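Local coordinates for hypothetical protein HI1011 (PDB 1YZY), which catalyses the ATP-dependent phosphorylation of 3-oxo-tetronate to 3-oxo-tetronate 4-phosphate, at residues Y286-Y291 against A339-Q344. Residues are numbered along the deposited sequence; the frame is centred on the assembly and turned at random.
Sequences YIEQLY and AAKLKQ
Tyr291 and Leu342 mark the closest backbone approach of two helices, 286-291 and 339-344, whose axes pass 10.3 Å apart and run in broadly the same direction at a crossing angle of -43°. Lys341 spans the distance between the helices. Its chain leaves the helix with CB beside the Tyr291 ring, 3.7 Å from CD1, and carries CD to 3.8 Å from Ile287 CG2. A bend at chi3 (98°) redirects CE, and a second at chi4 (-64°) brings NZ over the Tyr291 ring. Lys341 NZ stands 3.9 Å from the centroid of the Tyr291 ring and almost on its normal, a cation-pi contact made squarely over one face. Glu288 OE1 lies 3.7 Å from Lys341 NZ, a long salt bridge, while a water accepts from NZ and donates to Glu288 OE2, which also takes a hydrogen bond from Gln292 NE2. A second water links the Tyr291 hydroxyl to the backbone O of Lys341. More deeply placed, Leu342 CD2 packs obliquely against Tyr291 CD1, and its side chain also touches Val294 and Ile295. Apolar packing inside and the cation-pi contact outside thus join helices 286-295 and 324-345 at the surface of the nucleotide-binding C-terminal domain of this four-carbon acid sugar kinase.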
loop_
_atom_site.group_PDB
_atom_site.type_symbol
_atom_site.label_atom_id
_atom_site.label_comp_id
_atom_site.label_asym_id
_atom_site.label_seq_id
_atom_site.Cartn_x
_atom_site.Cartn_y
_atom_site.Cartn_z
ATOM N N TYR A 286 -29.397 -15.766 10.888
ATOM C CA TYR A 286 -28.037 -16.264 10.707
ATOM C C TYR A 286 -26.964 -15.378 11.319
ATOM O O TYR A 286 -25.986 -15.872 11.865
ATOM C CB TYR A 286 -27.727 -16.481 9.229
ATOM C CG TYR A 286 -26.733 -17.588 9.014
ATOM C CD1 TYR A 286 -26.878 -18.803 9.680
ATOM C CD2 TYR A 286 -25.647 -17.431 8.150
ATOM C CE1 TYR A 286 -25.972 -19.845 9.497
ATOM C CE2 TYR A 286 -24.725 -18.473 7.954
ATOM C CZ TYR A 286 -24.899 -19.679 8.634
ATOM O OH TYR A 286 -24.020 -20.727 8.459
ATOM N N ILE A 287 -27.118 -14.072 11.173
ATOM C CA ILE A 287 -26.150 -13.143 11.722
ATOM C C ILE A 287 -26.176 -13.196 13.247
ATOM O O ILE A 287 -25.135 -13.086 13.894
ATOM C CB ILE A 287 -26.406 -11.716 11.188
ATOM C CG1 ILE A 287 -26.136 -11.694 9.674
ATOM C CG2 ILE A 287 -25.538 -10.695 11.923
ATOM C CD1 ILE A 287 -26.564 -10.430 8.970
ATOM N N GLU A 288 -27.362 -13.376 13.821
ATOM C CA GLU A 288 -27.484 -13.449 15.273
ATOM C C GLU A 288 -26.888 -14.745 15.801
ATOM O O GLU A 288 -26.311 -14.771 16.883
ATOM C CB GLU A 288 -28.944 -13.331 15.713
ATOM C CG GLU A 288 -29.135 -13.204 17.237
ATOM C CD GLU A 288 -28.589 -11.900 17.817
ATOM O OE1 GLU A 288 -28.528 -10.885 17.082
ATOM O OE2 GLU A 288 -28.235 -11.883 19.017
ATOM N N GLN A 289 -27.050 -15.826 15.046
ATOM C CA GLN A 289 -26.512 -17.117 15.451
ATOM C C GLN A 289 -24.982 -17.062 15.460
ATOM O O GLN A 289 -24.346 -17.496 16.419
ATOM C CB GLN A 289 -26.986 -18.220 14.505
ATOM C CG GLN A 289 -26.646 -19.620 14.992
ATOM C CD GLN A 289 -26.661 -20.653 13.885
ATOM O OE1 GLN A 289 -27.355 -20.499 12.881
ATOM N NE2 GLN A 289 -25.894 -21.723 14.066
ATOM N N LEU A 290 -24.406 -16.557 14.372
ATOM C CA LEU A 290 -22.957 -16.429 14.231
ATOM C C LEU A 290 -22.367 -15.530 15.310
ATOM O O LEU A 290 -21.261 -15.782 15.791
ATOM C CB LEU A 290 -22.595 -15.846 12.861
ATOM C CG LEU A 290 -22.920 -16.616 11.585
ATOM C CD1 LEU A 290 -22.666 -15.724 10.399
ATOM C CD2 LEU A 290 -22.082 -17.869 11.499
ATOM N N TYR A 291 -23.065 -14.439 15.619
ATOM C CA TYR A 291 -22.618 -13.492 16.641
ATOM C C TYR A 291 -22.502 -14.167 18.001
ATOM O O TYR A 291 -21.499 -14.004 18.705
ATOM C CB TYR A 291 -23.595 -12.314 16.733
ATOM C CG TYR A 291 -23.395 -11.425 17.944
ATOM C CD1 TYR A 291 -22.375 -10.473 17.978
ATOM C CD2 TYR A 291 -24.236 -11.522 19.051
ATOM C CE1 TYR A 291 -22.204 -9.641 19.081
ATOM C CE2 TYR A 291 -24.071 -10.694 20.159
ATOM C CZ TYR A 291 -23.058 -9.756 20.165
ATOM O OH TYR A 291 -22.918 -8.910 21.239
ATOM N N ALA A 339 -19.274 -8.215 11.845
ATOM C CA ALA A 339 -18.139 -7.415 12.293
ATOM C C ALA A 339 -18.592 -6.181 13.047
ATOM O O ALA A 339 -17.913 -5.723 13.967
ATOM C CB ALA A 339 -17.281 -7.017 11.119
ATOM N N ALA A 340 -19.706 -5.603 12.614
ATOM C CA ALA A 340 -20.249 -4.418 13.270
ATOM C C ALA A 340 -20.799 -4.766 14.653
ATOM O O ALA A 340 -20.656 -3.985 15.596
ATOM C CB ALA A 340 -21.332 -3.794 12.417
ATOM N N LYS A 341 -21.441 -5.926 14.761
ATOM C CA LYS A 341 -22.003 -6.382 16.032
ATOM C C LYS A 341 -20.897 -6.753 17.009
ATOM O O LYS A 341 -20.987 -6.446 18.198
ATOM C CB LYS A 341 -22.940 -7.577 15.821
ATOM C CG LYS A 341 -24.182 -7.253 14.990
ATOM C CD LYS A 341 -25.166 -8.417 14.931
ATOM C CE LYS A 341 -26.309 -8.269 15.937
ATOM N NZ LYS A 341 -25.873 -8.300 17.367
ATOM N N LEU A 342 -19.859 -7.416 16.504
ATOM C CA LEU A 342 -18.729 -7.826 17.334
ATOM C C LEU A 342 -17.971 -6.624 17.877
ATOM O O LEU A 342 -17.497 -6.657 19.011
ATOM C CB LEU A 342 -17.777 -8.738 16.554
ATOM C CG LEU A 342 -18.333 -10.079 16.076
ATOM C CD1 LEU A 342 -17.341 -10.754 15.160
ATOM C CD2 LEU A 342 -18.670 -10.970 17.261
ATOM N N LYS A 343 -17.844 -5.570 17.074
ATOM C CA LYS A 343 -17.134 -4.378 17.527
ATOM C C LYS A 343 -17.916 -3.692 18.640
ATOM O O LYS A 343 -17.324 -3.181 19.595
ATOM C CB LYS A 343 -16.889 -3.388 16.385
ATOM C CG LYS A 343 -15.839 -2.324 16.729
ATOM C CD LYS A 343 -15.810 -1.183 15.730
ATOM C CE LYS A 343 -16.937 -0.197 15.975
ATOM N NZ LYS A 343 -16.980 0.883 14.953
ATOM N N GLN A 344 -19.238 -3.630 18.484
ATOM C CA GLN A 344 -20.102 -3.021 19.495
ATOM C C GLN A 344 -20.019 -3.832 20.789
ATOM O O GLN A 344 -20.057 -3.275 21.889
ATOM C CB GLN A 344 -21.551 -2.945 18.993
ATOM C CG GLN A 344 -22.581 -2.500 20.046
ATOM C CD GLN A 344 -22.287 -1.128 20.663
ATOM O OE1 GLN A 344 -22.506 -0.913 21.858
ATOM N NE2 GLN A 344 -21.814 -0.194 19.843
HETATM O O HOH W 1 -27.600 -8.874 19.861
HETATM O O HOH W 2 -23.370 -6.043 19.945
#